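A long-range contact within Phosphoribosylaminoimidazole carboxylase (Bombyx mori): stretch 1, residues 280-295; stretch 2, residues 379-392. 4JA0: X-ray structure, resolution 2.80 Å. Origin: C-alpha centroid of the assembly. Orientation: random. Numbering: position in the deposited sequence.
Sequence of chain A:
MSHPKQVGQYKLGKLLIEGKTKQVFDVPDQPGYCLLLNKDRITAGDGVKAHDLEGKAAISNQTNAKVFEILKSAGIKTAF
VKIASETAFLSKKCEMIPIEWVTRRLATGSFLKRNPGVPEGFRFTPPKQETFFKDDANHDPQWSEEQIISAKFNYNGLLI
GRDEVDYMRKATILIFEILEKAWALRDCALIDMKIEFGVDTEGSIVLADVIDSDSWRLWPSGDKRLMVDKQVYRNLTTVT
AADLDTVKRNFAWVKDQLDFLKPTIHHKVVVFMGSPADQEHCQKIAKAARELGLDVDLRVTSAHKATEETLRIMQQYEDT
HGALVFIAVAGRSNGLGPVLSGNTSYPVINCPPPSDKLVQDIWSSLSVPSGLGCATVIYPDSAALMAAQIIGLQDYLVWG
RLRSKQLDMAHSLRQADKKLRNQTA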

ATOM      1  N   GLU A 280      28.285   7.135   1.914  1.00 16.67           N
ATOM      2  CA  GLU A 280      27.862   8.402   2.486  1.00  8.50           C
ATOM      3  C   GLU A 280      26.871   8.180   3.636  1.00 11.17           C
ATOM      4  O   GLU A 280      26.954   8.856   4.679  1.00  5.76           O
ATOM      5  CB  GLU A 280      27.224   9.261   1.396  1.00 11.61           C
ATOM      6  CG  GLU A 280      28.201  10.046   0.522  1.00 26.67           C
ATOM      7  CD  GLU A 280      27.573  11.320  -0.037  1.00 75.84           C
ATOM      8  OE1 GLU A 280      26.348  11.519   0.155  1.00 50.40           O
ATOM      9  OE2 GLU A 280      28.300  12.117  -0.671  1.00 73.09           O
ATOM     10  N   HIS A 281      25.961   7.217   3.454  1.00  4.42           N
ATOM     11  CA  HIS A 281      24.978   6.893   4.489  1.00  2.45           C
ATOM     12  C   HIS A 281      25.700   6.444   5.753  1.00  4.59           C
ATOM     13  O   HIS A 281      25.389   6.899   6.841  1.00  3.39           O
ATOM     14  CB  HIS A 281      24.027   5.796   4.006  1.00  1.75           C
ATOM     15  CG  HIS A 281      23.081   5.297   5.055  1.00  2.04           C
ATOM     16  ND1 HIS A 281      21.947   5.983   5.427  1.00  5.15           N
ATOM     17  CD2 HIS A 281      23.110   4.183   5.823  1.00  4.15           C
ATOM     18  CE1 HIS A 281      21.309   5.308   6.368  1.00  2.44           C
ATOM     19  NE2 HIS A 281      21.996   4.211   6.627  1.00  1.77           N
ATOM     20  N   CYS A 282      26.686   5.569   5.594  1.00  6.81           N
ATOM     21  CA  CYS A 282      27.441   5.045   6.725  1.00  8.94           C
ATOM     22  C   CYS A 282      28.291   6.100   7.416  1.00  3.78           C
ATOM     23  O   CYS A 282      28.451   6.091   8.640  1.00  4.12           O
ATOM     24  CB  CYS A 282      28.337   3.890   6.258  1.00 12.28           C
ATOM     25  SG  CYS A 282      27.397   2.468   5.674  1.00 12.25           S
ATOM     26  N   GLN A 283      28.843   7.000   6.613  1.00  4.76           N
ATOM     27  CA  GLN A 283      29.622   8.108   7.131  1.00  4.50           C
ATOM     28  C   GLN A 283      28.739   9.060   7.955  1.00  5.05           C
ATOM     29  O   GLN A 283      29.201   9.617   8.944  1.00  5.19           O
ATOM     30  CB  GLN A 283      30.335   8.827   5.982  1.00  3.69           C
ATOM     31  CG  GLN A 283      31.532   8.043   5.453  1.00  7.73           C
ATOM     32  CD  GLN A 283      32.177   8.667   4.223  1.00 13.29           C
ATOM     33  OE1 GLN A 283      33.357   8.419   3.927  1.00  9.79           O
ATOM     34  NE2 GLN A 283      31.408   9.480   3.499  1.00  9.84           N
ATOM     35  N   LYS A 284      27.464   9.197   7.581  1.00  2.94           N
ATOM     36  CA  LYS A 284      26.522   9.954   8.399  1.00  2.54           C
ATOM     37  C   LYS A 284      26.273   9.288   9.746  1.00  5.17           C
ATOM     38  O   LYS A 284      26.049   9.986  10.755  1.00 13.85           O
ATOM     39  CB  LYS A 284      25.177  10.151   7.693  1.00  2.84           C
ATOM     40  CG  LYS A 284      25.168  11.228   6.639  1.00  3.13           C
ATOM     41  CD  LYS A 284      23.740  11.450   6.147  1.00  1.74           C
ATOM     42  CE  LYS A 284      23.681  12.504   5.053  1.00 18.60           C
ATOM     43  NZ  LYS A 284      22.290  13.004   4.807  1.00 43.12           N
ATOM     44  N   ILE A 285      26.260   7.956   9.762  1.00  2.22           N
ATOM     45  CA  ILE A 285      26.138   7.228  11.014  1.00  2.93           C
ATOM     46  C   ILE A 285      27.402   7.434  11.793  1.00  5.71           C
ATOM     47  O   ILE A 285      27.363   7.804  12.966  1.00  4.27           O
ATOM     48  CB  ILE A 285      25.945   5.718  10.813  1.00  3.50           C
ATOM     49  CG1 ILE A 285      24.694   5.454   9.971  1.00  2.58           C
ATOM     50  CG2 ILE A 285      25.848   5.016  12.167  1.00  0.97           C
ATOM     51  CD1 ILE A 285      24.426   4.016   9.717  1.00  2.00           C
ATOM     52  N   ALA A 286      28.528   7.238  11.121  1.00  2.86           N
ATOM     53  CA  ALA A 286      29.816   7.339  11.787  1.00  6.35           C
ATOM     54  C   ALA A 286      29.993   8.708  12.447  1.00  9.32           C
ATOM     55  O   ALA A 286      30.374   8.807  13.633  1.00  5.10           O
ATOM     56  CB  ALA A 286      30.958   7.064  10.792  1.00  4.06           C
ATOM     57  N   LYS A 287      29.675   9.752  11.683  1.00  5.24           N
ATOM     58  CA  LYS A 287      29.894  11.121  12.122  1.00  4.51           C
ATOM     59  C   LYS A 287      29.119  11.340  13.389  1.00  7.77           C
ATOM     60  O   LYS A 287      29.647  11.861  14.353  1.00 10.71           O
ATOM     61  CB  LYS A 287      29.434  12.092  11.048  1.00  2.53           C
ATOM     62  CG  LYS A 287      29.562  13.552  11.359  1.00  4.57           C
ATOM     63  CD  LYS A 287      30.973  13.942  11.638  1.00 34.61           C
ATOM     64  CE  LYS A 287      30.991  15.414  11.896  1.00 43.20           C
ATOM     65  NZ  LYS A 287      30.228  16.065  10.785  1.00 37.88           N
ATOM     66  N   ALA A 288      27.876  10.883  13.398  1.00  6.69           N
ATOM     67  CA  ALA A 288      27.013  11.065  14.549  1.00  4.85           C
ATOM     68  C   ALA A 288      27.527  10.337  15.794  1.00  6.37           C
ATOM     69  O   ALA A 288      27.476  10.869  16.901  1.00  7.25           O
ATOM     70  CB  ALA A 288      25.613  10.611  14.211  1.00  1.29           C
ATOM     71  N   ALA A 289      28.000   9.113  15.610  1.00  7.56           N
ATOM     72  CA  ALA A 289      28.405   8.280  16.723  1.00  4.48           C
ATOM     73  C   ALA A 289      29.704   8.770  17.311  1.00  8.82           C
ATOM     74  O   ALA A 289      29.895   8.760  18.534  1.00  4.49           O
ATOM     75  CB  ALA A 289      28.542   6.847  16.273  1.00  5.88           C
ATOM     76  N   ARG A 290      30.599   9.219  16.439  1.00 10.53           N
ATOM     77  CA  ARG A 290      31.891   9.721  16.901  1.00 11.79           C
ATOM     78  C   ARG A 290      31.742  10.984  17.738  1.00  7.67           C
ATOM     79  O   ARG A 290      32.467  11.170  18.712  1.00 20.59           O
ATOM     80  CB  ARG A 290      32.831   9.937  15.710  1.00  6.26           C
ATOM     81  CG  ARG A 290      33.372   8.618  15.182  1.00  7.19           C
ATOM     82  CD  ARG A 290      34.023   8.708  13.830  1.00  3.60           C
ATOM     83  NE  ARG A 290      34.509   7.386  13.434  1.00 10.30           N
ATOM     84  CZ  ARG A 290      34.698   7.006  12.171  1.00 23.93           C
ATOM     85  NH1 ARG A 290      34.438   7.852  11.176  1.00  8.32           N
ATOM     86  NH2 ARG A 290      35.144   5.780  11.897  1.00  5.75           N
ATOM     87  N   GLU A 291      30.776  11.823  17.380  1.00 11.79           N
ATOM     88  CA  GLU A 291      30.446  13.012  18.155  1.00 10.98           C
ATOM     89  C   GLU A 291      29.781  12.677  19.492  1.00 14.80           C
ATOM     90  O   GLU A 291      29.847  13.454  20.452  1.00 12.40           O
ATOM     91  CB  GLU A 291      29.560  13.944  17.338  1.00  7.79           C
ATOM     92  CG  GLU A 291      30.337  14.700  16.276  1.00 26.78           C
ATOM     93  CD  GLU A 291      29.443  15.535  15.374  1.00 79.51           C
ATOM     94  OE1 GLU A 291      28.202  15.340  15.384  1.00 51.10           O
ATOM     95  OE2 GLU A 291      29.988  16.409  14.667  1.00 84.58           O
ATOM     96  N   LEU A 292      29.142  11.517  19.562  1.00  7.36           N
ATOM     97  CA  LEU A 292      28.624  11.041  20.836  1.00  6.16           C
ATOM     98  C   LEU A 292      29.734  10.330  21.602  1.00 10.75           C
ATOM     99  O   LEU A 292      29.526   9.895  22.731  1.00 15.09           O
ATOM    100  CB  LEU A 292      27.445  10.099  20.627  1.00  6.87           C
ATOM    101  CG  LEU A 292      26.191  10.787  20.123  1.00  7.74           C
ATOM    102  CD1 LEU A 292      25.237   9.769  19.523  1.00  6.43           C
ATOM    103  CD2 LEU A 292      25.537  11.527  21.280  1.00  3.33           C
ATOM    104  N   GLY A 293      30.900  10.196  20.970  1.00 16.71           N
ATOM    105  CA  GLY A 293      32.056   9.615  21.627  1.00 13.99           C
ATOM    106  C   GLY A 293      32.267   8.131  21.388  1.00  9.00           C
ATOM    107  O   GLY A 293      32.845   7.456  22.227  1.00 22.44           O
ATOM    108  N   LEU A 294      31.766   7.611  20.278  1.00  9.29           N
ATOM    109  CA  LEU A 294      31.893   6.182  19.989  1.00 13.08           C
ATOM    110  C   LEU A 294      33.069   5.858  19.056  1.00 10.87           C
ATOM    111  O   LEU A 294      33.492   6.704  18.263  1.00 11.14           O
ATOM    112  CB  LEU A 294      30.582   5.647  19.402  1.00  4.90           C
ATOM    113  CG  LEU A 294      29.331   5.797  20.271  1.00  7.35           C
ATOM    114  CD1 LEU A 294      28.117   5.246  19.542  1.00  6.69           C
ATOM    115  CD2 LEU A 294      29.501   5.077  21.604  1.00  4.68           C
ATOM    116  N   ASP A 295      33.594   4.637  19.166  1.00  5.15           N
ATOM    117  CA  ASP A 295      34.613   4.160  18.246  1.00  8.02           C
ATOM    118  C   ASP A 295      33.935   3.326  17.183  1.00  7.14           C
ATOM    119  O   ASP A 295      33.362   2.262  17.467  1.00  6.37           O
ATOM    120  CB  ASP A 295      35.654   3.305  18.960  1.00 15.79           C
ATOM    121  CG  ASP A 295      36.177   3.966  20.182  1.00 32.92           C
ATOM    122  OD1 ASP A 295      36.015   5.199  20.287  1.00 44.37           O
ATOM    123  OD2 ASP A 295      36.735   3.253  21.041  1.00 87.08           O
ATOM    124  N   TYR A 379      16.635   6.248  10.203  1.00  1.91           N
ATOM    125  CA  TYR A 379      17.527   7.374   9.937  1.00  1.78           C
ATOM    126  C   TYR A 379      18.919   7.127  10.508  1.00  2.78           C
ATOM    127  O   TYR A 379      19.060   6.514  11.571  1.00  3.11           O
ATOM    128  CB  TYR A 379      16.946   8.670  10.515  1.00  5.02           C
ATOM    129  CG  TYR A 379      15.520   8.902  10.118  1.00  4.07           C
ATOM    130  CD1 TYR A 379      15.207   9.353   8.840  1.00  2.20           C
ATOM    131  CD2 TYR A 379      14.476   8.664  11.013  1.00  3.32           C
ATOM    132  CE1 TYR A 379      13.892   9.561   8.454  1.00  2.61           C
ATOM    133  CE2 TYR A 379      13.154   8.871  10.638  1.00  4.17           C
ATOM    134  CZ  TYR A 379      12.871   9.317   9.354  1.00  5.43           C
ATOM    135  OH  TYR A 379      11.570   9.527   8.958  1.00  9.95           O
ATOM    136  N   PRO A 380      19.959   7.593   9.796  1.00  1.36           N
ATOM    137  CA  PRO A 380      21.342   7.376  10.232  1.00  3.47           C
ATOM    138  C   PRO A 380      21.653   7.967  11.603  1.00  5.39           C
ATOM    139  O   PRO A 380      22.302   7.291  12.412  1.00  4.29           O
ATOM    140  CB  PRO A 380      22.172   8.088   9.150  1.00  1.80           C
ATOM    141  CG  PRO A 380      21.238   9.010   8.482  1.00  1.34           C
ATOM    142  CD  PRO A 380      19.902   8.339   8.535  1.00  0.83           C
ATOM    143  N   ASP A 381      21.161   9.172  11.885  1.00  5.96           N
ATOM    144  CA  ASP A 381      21.392   9.763  13.194  1.00  4.70           C
ATOM    145  C   ASP A 381      20.765   8.904  14.271  1.00  5.07           C
ATOM    146  O   ASP A 381      21.372   8.636  15.299  1.00 21.44           O
ATOM    147  CB  ASP A 381      20.849  11.190  13.275  1.00  7.50           C
ATOM    148  CG  ASP A 381      21.707  12.182  12.506  1.00 41.08           C
ATOM    149  OD1 ASP A 381      22.948  12.069  12.585  1.00 47.99           O
ATOM    150  OD2 ASP A 381      21.151  13.084  11.843  1.00 50.82           O
ATOM    151  N   SER A 382      19.564   8.423  14.019  1.00  2.60           N
ATOM    152  CA  SER A 382      18.895   7.651  15.042  1.00  7.49           C
ATOM    153  C   SER A 382      19.538   6.285  15.284  1.00  3.63           C
ATOM    154  O   SER A 382      19.356   5.695  16.347  1.00  4.46           O
ATOM    155  CB  SER A 382      17.404   7.518  14.720  1.00  5.32           C
ATOM    156  OG  SER A 382      17.223   6.869  13.480  1.00 35.06           O
ATOM    157  N   ALA A 383      20.310   5.789  14.326  1.00  6.42           N
ATOM    158  CA  ALA A 383      20.984   4.503  14.522  1.00  7.59           C
ATOM    159  C   ALA A 383      22.190   4.711  15.411  1.00  2.95           C
ATOM    160  O   ALA A 383      22.473   3.893  16.285  1.00  1.22           O
ATOM    161  CB  ALA A 383      21.395   3.889  13.194  1.00  2.46           C
ATOM    162  N   ALA A 384      22.890   5.823  15.206  1.00  5.33           N
ATOM    163  CA  ALA A 384      24.049   6.125  16.045  1.00  4.17           C
ATOM    164  C   ALA A 384      23.592   6.336  17.490  1.00  4.83           C
ATOM    165  O   ALA A 384      24.277   5.934  18.428  1.00  5.29           O
ATOM    166  CB  ALA A 384      24.780   7.352  15.521  1.00  2.17           C
ATOM    167  N   LEU A 385      22.424   6.952  17.655  1.00  3.76           N
ATOM    168  CA  LEU A 385      21.850   7.190  18.965  1.00  2.76           C
ATOM    169  C   LEU A 385      21.488   5.878  19.668  1.00  2.86           C
ATOM    170  O   LEU A 385      21.724   5.732  20.868  1.00  3.91           O
ATOM    171  CB  LEU A 385      20.621   8.103  18.836  1.00 10.82           C
ATOM    172  CG  LEU A 385      20.825   9.597  18.554  1.00 11.27           C
ATOM    173  CD1 LEU A 385      19.500  10.280  18.298  1.00 18.24           C
ATOM    174  CD2 LEU A 385      21.525  10.287  19.733  1.00  5.09           C
ATOM    175  N   MET A 386      20.896   4.936  18.942  1.00  1.94           N
ATOM    176  CA  MET A 386      20.616   3.621  19.526  1.00  6.74           C
ATOM    177  C   MET A 386      21.909   2.955  20.009  1.00  7.23           C
ATOM    178  O   MET A 386      21.964   2.414  21.112  1.00  7.31           O
ATOM    179  CB  MET A 386      19.927   2.701  18.514  1.00  8.85           C
ATOM    180  CG  MET A 386      18.499   2.355  18.858  1.00 25.13           C
ATOM    181  SD  MET A 386      18.240   1.658  20.512  1.00 38.07           S
ATOM    182  CE  MET A 386      18.820   0.003  20.182  1.00 34.02           C
ATOM    183  N   ALA A 387      22.942   2.993  19.171  1.00  5.91           N
ATOM    184  CA  ALA A 387      24.246   2.442  19.518  1.00  2.41           C
ATOM    185  C   ALA A 387      24.810   3.151  20.744  1.00  2.70           C
ATOM    186  O   ALA A 387      25.348   2.511  21.663  1.00  3.96           O
ATOM    187  CB  ALA A 387      25.197   2.560  18.338  1.00  1.04           C
ATOM    188  N   ALA A 388      24.686   4.473  20.758  1.00  2.47           N
ATOM    189  CA  ALA A 388      25.134   5.262  21.909  1.00  3.74           C
ATOM    190  C   ALA A 388      24.390   4.910  23.192  1.00  1.87           C
ATOM    191  O   ALA A 388      25.010   4.708  24.237  1.00  1.72           O
ATOM    192  CB  ALA A 388      25.009   6.750  21.624  1.00  1.03           C
ATOM    193  N   GLN A 389      23.070   4.790  23.093  1.00  1.64           N
ATOM    194  CA  GLN A 389      22.249   4.472  24.252  1.00  2.37           C
ATOM    195  C   GLN A 389      22.609   3.101  24.818  1.00  2.42           C
ATOM    196  O   GLN A 389      22.577   2.903  26.037  1.00  2.81           O
ATOM    197  CB  GLN A 389      20.757   4.543  23.888  1.00  1.80           C
ATOM    198  CG  GLN A 389      20.229   5.970  23.707  1.00  3.36           C
ATOM    199  CD  GLN A 389      18.873   6.049  22.997  1.00 10.62           C
ATOM    200  OE1 GLN A 389      18.412   5.089  22.374  1.00  7.22           O
ATOM    201  NE2 GLN A 389      18.243   7.215  23.073  1.00 26.22           N
ATOM    202  N   ILE A 390      23.007   2.180  23.945  1.00  1.94           N
ATOM    203  CA  ILE A 390      23.382   0.835  24.373  1.00  4.81           C
ATOM    204  C   ILE A 390      24.726   0.850  25.111  1.00  3.50           C
ATOM    205  O   ILE A 390      24.866   0.259  26.185  1.00  1.58           O
ATOM    206  CB  ILE A 390      23.458  -0.129  23.167  1.00  4.24           C
ATOM    207  CG1 ILE A 390      22.046  -0.422  22.646  1.00  2.49           C
ATOM    208  CG2 ILE A 390      24.149  -1.436  23.555  1.00  2.91           C
ATOM    209  CD1 ILE A 390      21.994  -1.114  21.337  1.00  0.00           C
ATOM    210  N   ILE A 391      25.701   1.526  24.509  1.00  1.73           N
ATOM    211  CA  ILE A 391      27.038   1.663  25.060  1.00  2.43           C
ATOM    212  C   ILE A 391      27.099   2.610  26.296  1.00 19.43           C
ATOM    213  O   ILE A 391      27.970   2.479  27.186  1.00  3.97           O
ATOM    214  CB  ILE A 391      27.965   2.083  23.932  1.00  1.72           C
ATOM    215  CG1 ILE A 391      28.069   0.919  22.955  1.00  7.82           C
ATOM    216  CG2 ILE A 391      29.326   2.463  24.436  1.00  3.29           C
ATOM    217  CD1 ILE A 391      28.886   1.220  21.746  1.00 18.87           C
ATOM    218  N   GLY A 392      26.172   3.565  26.343  1.00  6.63           N
ATOM    219  CA  GLY A 392      26.053   4.451  27.476  1.00  1.25           C
ATOM    220  C   GLY A 392      25.694   3.732  28.765  1.00  4.32           C
ATOM    221  O   GLY A 392      25.855   4.290  29.864  1.00  6.93           O
TER

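Helices 280-291 and 380-391 approach to 8.0 Å between axes, with 43° between their N-to-C directions. No hydrogen bond links the stretches; the evidence for packing is apolar distances and 567 Å² of buried surface, both sides summed.

Along stretch 1, contact begins at H281. Its CA-to-CB bond points sideways, but the t rotamer brings the ring nearer, with CE1 4.0 Å from CD of P380 in an oblique approach. K284 starts toward the partner, its CB 3.9 Å from CB of P380, yet its extended chain leads the end away; its CD still lies 4.2 Å from CG of P380. I285 sets CG1 3.7 Å from CB of P380, and its CA lies 4.9 Å from the CA of P380. One turn further along each helix, the same 4.9 Å separates the CA atoms of A289 and A384.

That close register is occupied by small side chains. The CB of A384 lies 3.6 Å from CB of A288, 3.9 Å from CB of A289 and 3.7 Å from O of I285, so the methyl packs against backbone as well as side chains. A288 CB also meets OD1 of D381 at 3.4 Å; the aspartate's CA-to-CB bond points away, but its end comes nearer.

Toward the helix's C-terminal end and past it, larger side chains continue the contact. L292 (m, t) places CD1 3.7 Å from CB of A388 and 3.8 Å from CD2 of L385. The chain then turns through a Schellman motif: G293 has phi 95°, where a CB would jam against the preceding carbonyl O, and L294 N bonds back to A289 O at 2.8 Å. L294, again m, t, points toward stretch 2 and spans its last turns: CD1 lies 4.1 Å from CB of A387 and 4.0 Å from CB of A388, while CD2 reaches CG2 of I391 at 3.9 Å.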